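Local coordinates for protein 2-dehydro-3-deoxy-D-arabinonate dehydratase (Sulfolobus solfataricus, PDB 2Q18) that catalyses the dehydration of 2-dehydro-3-deoxy-D-arabinonate to 2,5-dioxopentanoate, a step in the pentose oxidation pathway that leads from D-arabinonate to 2-oxoglutarate, at residues L141-L146 with M162-A167; L206-K211 with T256-G261. One frame throughout, in Å; residues are numbered along the deposited sequence.

Contact 1: residues L141-L146 with M162-A167; sequences LPEPEL and MDDVSA
Glu145 and Met162 form an antiparallel hydrogen-bonded pair, with Glu145 N to Met162 O and Met162 N to Glu145 O both 3.0 Å. Leu141 and Ser166 repeat the pattern at the other end, where Leu141 N lies 2.9 Å from Ser166 O. Between them the ladder is irregular, and the N-to-C directions of the short strands 144-146 and 162-164 lie 131° apart, well short of straight antiparallel. Pro142 and Pro144 bring no N-H here, and the N-H of Glu143 is given to a side chain: Glu143 N is 3.0 Å from Asp163 OD1, approaching nearly along its C-O axis. Asp163 reaches it with CG anti to its backbone N (chi1 -174°), and its carboxylate lies against CB of Pro142. This beta hairpin of strands 140-150 and 156-167 carries the magnesium site of the FAH fold, to which Glu143, Glu145 and Asp164 contribute acidic ligands. Glu143 and Asp164 run side by side, OE2 of Glu143 3.5 Å from OD2 of Asp164, their carboxylate planes 63° apart. Lys182, a substrate-binding residue, forms salt bridges with both oxygens and probably eases the repulsion between them. Lys118 pairs with the other oxygen of Asp164, while Glu145 OE2 is held by Thr253 and Gly255. Small enough to fit beside the carboxylate of Glu143, Ser166 donates OG to Asp164 O at 2.8 Å from above the carbonyl plane, and OG also bonds Lys182.

Contact 2: residues L206-K211 with T256-G261; sequences LDITLK and TAIVPG
The substrate-binding loop that follows strand 250-253 packs through Ile258 and Pro260 on Ile208 and Leu210 of strand 207-214. An ST turn lies at Thr256, a substrate-binding residue: its OG1 accepts the N-H of Ile258, OG1 to N 3.2 Å, so the threonine hydroxyl shapes the backbone just before the isoleucine. The two branches of Ile258 divide the work. CG2, anti to its backbone N, reaches CD2 of Leu210 at 3.9 Å. The other branch starts beside the backbone N (chi1 -55°) and ends in CD1, which lies 3.4 Å from the carbonyl O of Ile208 and 3.9 Å from its CG2. A beta-branched residue thus spans two successive inward-facing strand residues, with Thr209 between them turned away. Leu210 meets Pro260 tip to tip, CD2 to CG at 3.9 Å, and the rigid proline ring offers an apolar surface to the leucine methyl. An alanine in place of Ile258 would probably open a gap between loop and strand, leaving Ile208 without its partner in the loop and Leu210 with just the Pro260 ring. Within the five-stranded sheet, strand 207-214 runs between strands 217-225 and 271-276. Phe220 of the former touches both Leu210 and Ile258, Leu210 also touches Val272 and Ile274 of the latter, and Pro144 of strand 140-150 packs against Ile258.

Following the chain, contact 1 comes first: residues 141-146 and 162-167 are separated by 15 residues, mostly the rest of the two hairpin strands, which residues 151-155 join. The chain then passes through helices 168-173 and 178-182 and strand 188-195 before residues 206-211 open contact 2. That contact closes a longer loop of 44 residues, containing strand 217-225, helix 233-241 and strand 250-253. The two are in series, neither nested nor crossed, yet their centres lie 9 Å apart. Pro144 O is 2.8 Å from Thr256 OG1, a probable hydrogen bond, and Leu141 CD1 packs 3.4 Å from Pro260 O. The loop 256-261 thus ties the metal-binding hairpin to the five-stranded sheet.

Contact 1: residues L141-L146 with M162-A167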
loop_
_atom_site.group_PDB
_atom_site.type_symbol
_atom_site.label_atom_id
_atom_site.label_comp_id
_atom_site.label_asym_id
_atom_site.label_seq_id
_atom_site.Cartn_x
_atom_site.Cartn_y
_atom_site.Cartn_z
ATOM N N LEU A 141 12.870 30.679 23.897
ATOM C CA LEU A 141 11.640 31.449 23.846
ATOM C C LEU A 141 10.662 30.892 22.820
ATOM O O LEU A 141 11.081 30.358 21.792
ATOM C CB LEU A 141 11.935 32.916 23.518
ATOM C CG LEU A 141 12.714 33.754 24.539
ATOM C CD1 LEU A 141 12.876 35.178 24.013
ATOM C CD2 LEU A 141 12.019 33.748 25.899
ATOM N N PRO A 142 9.349 31.009 23.102
ATOM C CA PRO A 142 8.381 30.758 22.052
ATOM C C PRO A 142 8.315 31.981 21.145
ATOM O O PRO A 142 8.500 33.110 21.610
ATOM C CB PRO A 142 7.065 30.595 22.816
ATOM C CG PRO A 142 7.242 31.431 24.055
ATOM C CD PRO A 142 8.711 31.381 24.382
ATOM N N GLU A 143 8.081 31.754 19.860
ATOM C CA GLU A 143 7.883 32.850 18.926
ATOM C C GLU A 143 6.511 32.694 18.274
ATOM O O GLU A 143 6.322 31.829 17.414
ATOM C CB GLU A 143 9.027 32.917 17.907
ATOM C CG GLU A 143 10.411 33.055 18.562
ATOM C CD GLU A 143 11.554 33.280 17.574
ATOM O OE1 GLU A 143 12.678 33.572 18.038
ATOM O OE2 GLU A 143 11.343 33.163 16.343
ATOM N N PRO A 144 5.532 33.498 18.735
ATOM C CA PRO A 144 4.140 33.458 18.289
ATOM C C PRO A 144 3.956 34.097 16.920
ATOM O O PRO A 144 4.289 35.272 16.730
ATOM C CB PRO A 144 3.414 34.278 19.357
ATOM C CG PRO A 144 4.435 35.254 19.823
ATOM C CD PRO A 144 5.741 34.520 19.780
ATOM N N GLU A 145 3.416 33.330 15.975
ATOM C CA GLU A 145 3.390 33.762 14.580
ATOM C C GLU A 145 2.131 33.326 13.852
ATOM O O GLU A 145 1.548 32.286 14.157
ATOM C CB GLU A 145 4.618 33.226 13.829
ATOM C CG GLU A 145 5.909 33.217 14.642
ATOM C CD GLU A 145 7.166 33.067 13.804
ATOM O OE1 GLU A 145 8.254 33.379 14.332
ATOM O OE2 GLU A 145 7.078 32.648 12.628
ATOM N N LEU A 146 1.712 34.145 12.895
ATOM C CA LEU A 146 0.759 33.716 11.886
ATOM C C LEU A 146 1.524 32.840 10.891
ATOM O O LEU A 146 2.631 33.185 10.476
ATOM C CB LEU A 146 0.142 34.925 11.173
ATOM C CG LEU A 146 -0.944 34.642 10.128
ATOM C CD1 LEU A 146 -2.210 34.110 10.800
ATOM C CD2 LEU A 146 -1.256 35.889 9.311
ATOM N N MET A 162 1.342 29.333 14.634
ATOM C CA MET A 162 2.538 28.512 14.838
ATOM C C MET A 162 3.415 29.085 15.938
ATOM O O MET A 162 3.561 30.301 16.057
ATOM C CB MET A 162 3.351 28.333 13.537
ATOM C CG MET A 162 4.617 27.439 13.676
ATOM S SD MET A 162 5.311 26.806 12.101
ATOM C CE MET A 162 4.164 25.463 11.792
ATOM N N ASP A 163 3.996 28.191 16.731
ATOM C CA ASP A 163 5.027 28.558 17.688
ATOM C C ASP A 163 6.366 28.100 17.129
ATOM O O ASP A 163 6.636 26.901 17.053
ATOM C CB ASP A 163 4.746 27.892 19.042
ATOM C CG ASP A 163 5.705 28.336 20.145
ATOM O OD1 ASP A 163 6.688 29.056 19.864
ATOM O OD2 ASP A 163 5.467 27.949 21.313
ATOM N N ASP A 164 7.196 29.061 16.733
ATOM C CA ASP A 164 8.565 28.781 16.315
ATOM C C ASP A 164 9.446 28.776 17.565
ATOM O O ASP A 164 10.014 29.802 17.941
ATOM C CB ASP A 164 9.035 29.827 15.280
ATOM C CG ASP A 164 10.497 29.653 14.860
ATOM O OD1 ASP A 164 11.177 28.710 15.321
ATOM O OD2 ASP A 164 10.981 30.482 14.058
ATOM N N VAL A 165 9.549 27.616 18.206
ATOM C CA VAL A 165 10.301 27.486 19.455
ATOM C C VAL A 165 11.798 27.621 19.160
ATOM O O VAL A 165 12.354 26.872 18.348
ATOM C CB VAL A 165 9.990 26.152 20.189
ATOM C CG1 VAL A 165 10.599 26.147 21.584
ATOM C CG2 VAL A 165 8.479 25.910 20.275
ATOM N N SER A 166 12.441 28.578 19.826
ATOM C CA SER A 166 13.791 29.001 19.456
ATOM C C SER A 166 14.759 29.059 20.636
ATOM O O SER A 166 14.502 29.756 21.622
ATOM C CB SER A 166 13.735 30.372 18.783
ATOM O OG SER A 166 12.759 30.399 17.759
ATOM N N ALA A 167 15.872 28.335 20.522
ATOM C CA ALA A 167 16.948 28.413 21.506
ATOM C C ALA A 167 17.747 29.695 21.270
ATOM O O ALA A 167 18.817 29.682 20.651
ATOM C CB ALA A 167 17.832 27.190 21.431
HETATM O O HOH W 1 10.434 32.811 13.275
#

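Contact 2: residues L206-K211 with T256-G261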
loop_
_atom_site.group_PDB
_atom_site.type_symbol
_atom_site.label_atom_id
_atom_site.label_comp_id
_atom_site.label_asym_id
_atom_site.label_seq_id
_atom_site.Cartn_x
_atom_site.Cartn_y
_atom_site.Cartn_z
ATOM N N LEU A 206 -4.857 41.303 12.388
ATOM C CA LEU A 206 -5.148 40.250 13.359
ATOM C C LEU A 206 -4.325 40.456 14.621
ATOM O O LEU A 206 -3.142 40.797 14.546
ATOM C CB LEU A 206 -4.833 38.862 12.776
ATOM C CG LEU A 206 -5.438 38.392 11.446
ATOM C CD1 LEU A 206 -4.741 37.115 10.984
ATOM C CD2 LEU A 206 -6.947 38.182 11.541
ATOM N N ASP A 207 -4.948 40.237 15.775
ATOM C CA ASP A 207 -4.244 40.333 17.051
ATOM C C ASP A 207 -3.594 39.007 17.420
ATOM O O ASP A 207 -4.237 37.958 17.371
ATOM C CB ASP A 207 -5.193 40.791 18.163
ATOM C CG ASP A 207 -5.636 42.235 17.993
ATOM O OD1 ASP A 207 -4.759 43.134 17.964
ATOM O OD2 ASP A 207 -6.862 42.473 17.887
ATOM N N ILE A 208 -2.315 39.067 17.775
ATOM C CA ILE A 208 -1.577 37.906 18.263
ATOM C C ILE A 208 -1.225 38.158 19.723
ATOM O O ILE A 208 -0.633 39.188 20.048
ATOM C CB ILE A 208 -0.283 37.648 17.444
ATOM C CG1 ILE A 208 -0.604 37.494 15.949
ATOM C CG2 ILE A 208 0.476 36.424 17.992
ATOM C CD1 ILE A 208 0.617 37.328 15.055
ATOM N N THR A 209 -1.606 37.230 20.598
ATOM C CA THR A 209 -1.310 37.351 22.024
ATOM C C THR A 209 -0.555 36.123 22.505
ATOM O O THR A 209 -0.996 34.995 22.281
ATOM C CB THR A 209 -2.599 37.525 22.864
ATOM O OG1 THR A 209 -3.392 38.586 22.313
ATOM C CG2 THR A 209 -2.271 37.835 24.329
ATOM N N LEU A 210 0.587 36.355 23.150
ATOM C CA LEU A 210 1.355 35.297 23.797
ATOM C C LEU A 210 1.226 35.371 25.320
ATOM O O LEU A 210 1.329 36.453 25.911
ATOM C CB LEU A 210 2.837 35.378 23.405
ATOM C CG LEU A 210 3.851 34.539 24.200
ATOM C CD1 LEU A 210 3.681 33.042 23.950
ATOM C CD2 LEU A 210 5.282 34.966 23.903
ATOM N N LYS A 211 1.007 34.210 25.937
ATOM C CA LYS A 211 1.057 34.062 27.388
ATOM C C LYS A 211 1.921 32.867 27.748
ATOM O O LYS A 211 1.770 31.781 27.175
ATOM C CB LYS A 211 -0.345 33.872 27.972
ATOM C CG LYS A 211 -1.185 35.133 28.001
ATOM C CD LYS A 211 -2.661 34.839 28.252
ATOM C CE LYS A 211 -2.927 34.388 29.680
ATOM N NZ LYS A 211 -4.392 34.260 29.949
ATOM N N THR A 256 7.929 36.874 13.991
ATOM C CA THR A 256 7.278 37.333 15.225
ATOM C C THR A 256 7.657 38.763 15.619
ATOM O O THR A 256 8.736 39.251 15.271
ATOM C CB THR A 256 7.550 36.379 16.423
ATOM O OG1 THR A 256 6.624 36.664 17.476
ATOM C CG2 THR A 256 8.977 36.533 16.954
ATOM N N ALA A 257 6.753 39.422 16.340
ATOM C CA ALA A 257 7.038 40.720 16.952
ATOM C C ALA A 257 6.915 40.682 18.479
ATOM O O ALA A 257 7.116 41.702 19.142
ATOM C CB ALA A 257 6.130 41.790 16.378
ATOM N N ILE A 258 6.574 39.516 19.032
ATOM C CA ILE A 258 6.495 39.351 20.486
ATOM C C ILE A 258 7.720 38.597 20.990
ATOM O O ILE A 258 7.888 37.396 20.735
ATOM C CB ILE A 258 5.180 38.660 20.942
ATOM C CG1 ILE A 258 3.963 39.420 20.411
ATOM C CG2 ILE A 258 5.122 38.564 22.475
ATOM C CD1 ILE A 258 2.677 38.610 20.380
ATOM N N VAL A 259 8.585 39.324 21.691
ATOM C CA VAL A 259 9.860 38.792 22.147
ATOM C C VAL A 259 10.020 39.035 23.653
ATOM O O VAL A 259 10.360 40.147 24.070
ATOM C CB VAL A 259 11.057 39.428 21.375
ATOM C CG1 VAL A 259 12.372 38.790 21.794
ATOM C CG2 VAL A 259 10.868 39.306 19.860
ATOM N N PRO A 260 9.756 38.000 24.477
ATOM C CA PRO A 260 10.016 38.090 25.917
ATOM C C PRO A 260 11.482 38.406 26.221
ATOM O O PRO A 260 12.354 38.227 25.359
ATOM C CB PRO A 260 9.656 36.689 26.424
ATOM C CG PRO A 260 8.685 36.162 25.422
ATOM C CD PRO A 260 9.171 36.697 24.110
ATOM N N GLY A 261 11.739 38.877 27.441
ATOM C CA GLY A 261 13.079 39.275 27.851
ATOM C C GLY A 261 14.002 38.105 28.115
ATOM O O GLY A 261 13.589 36.944 28.045
#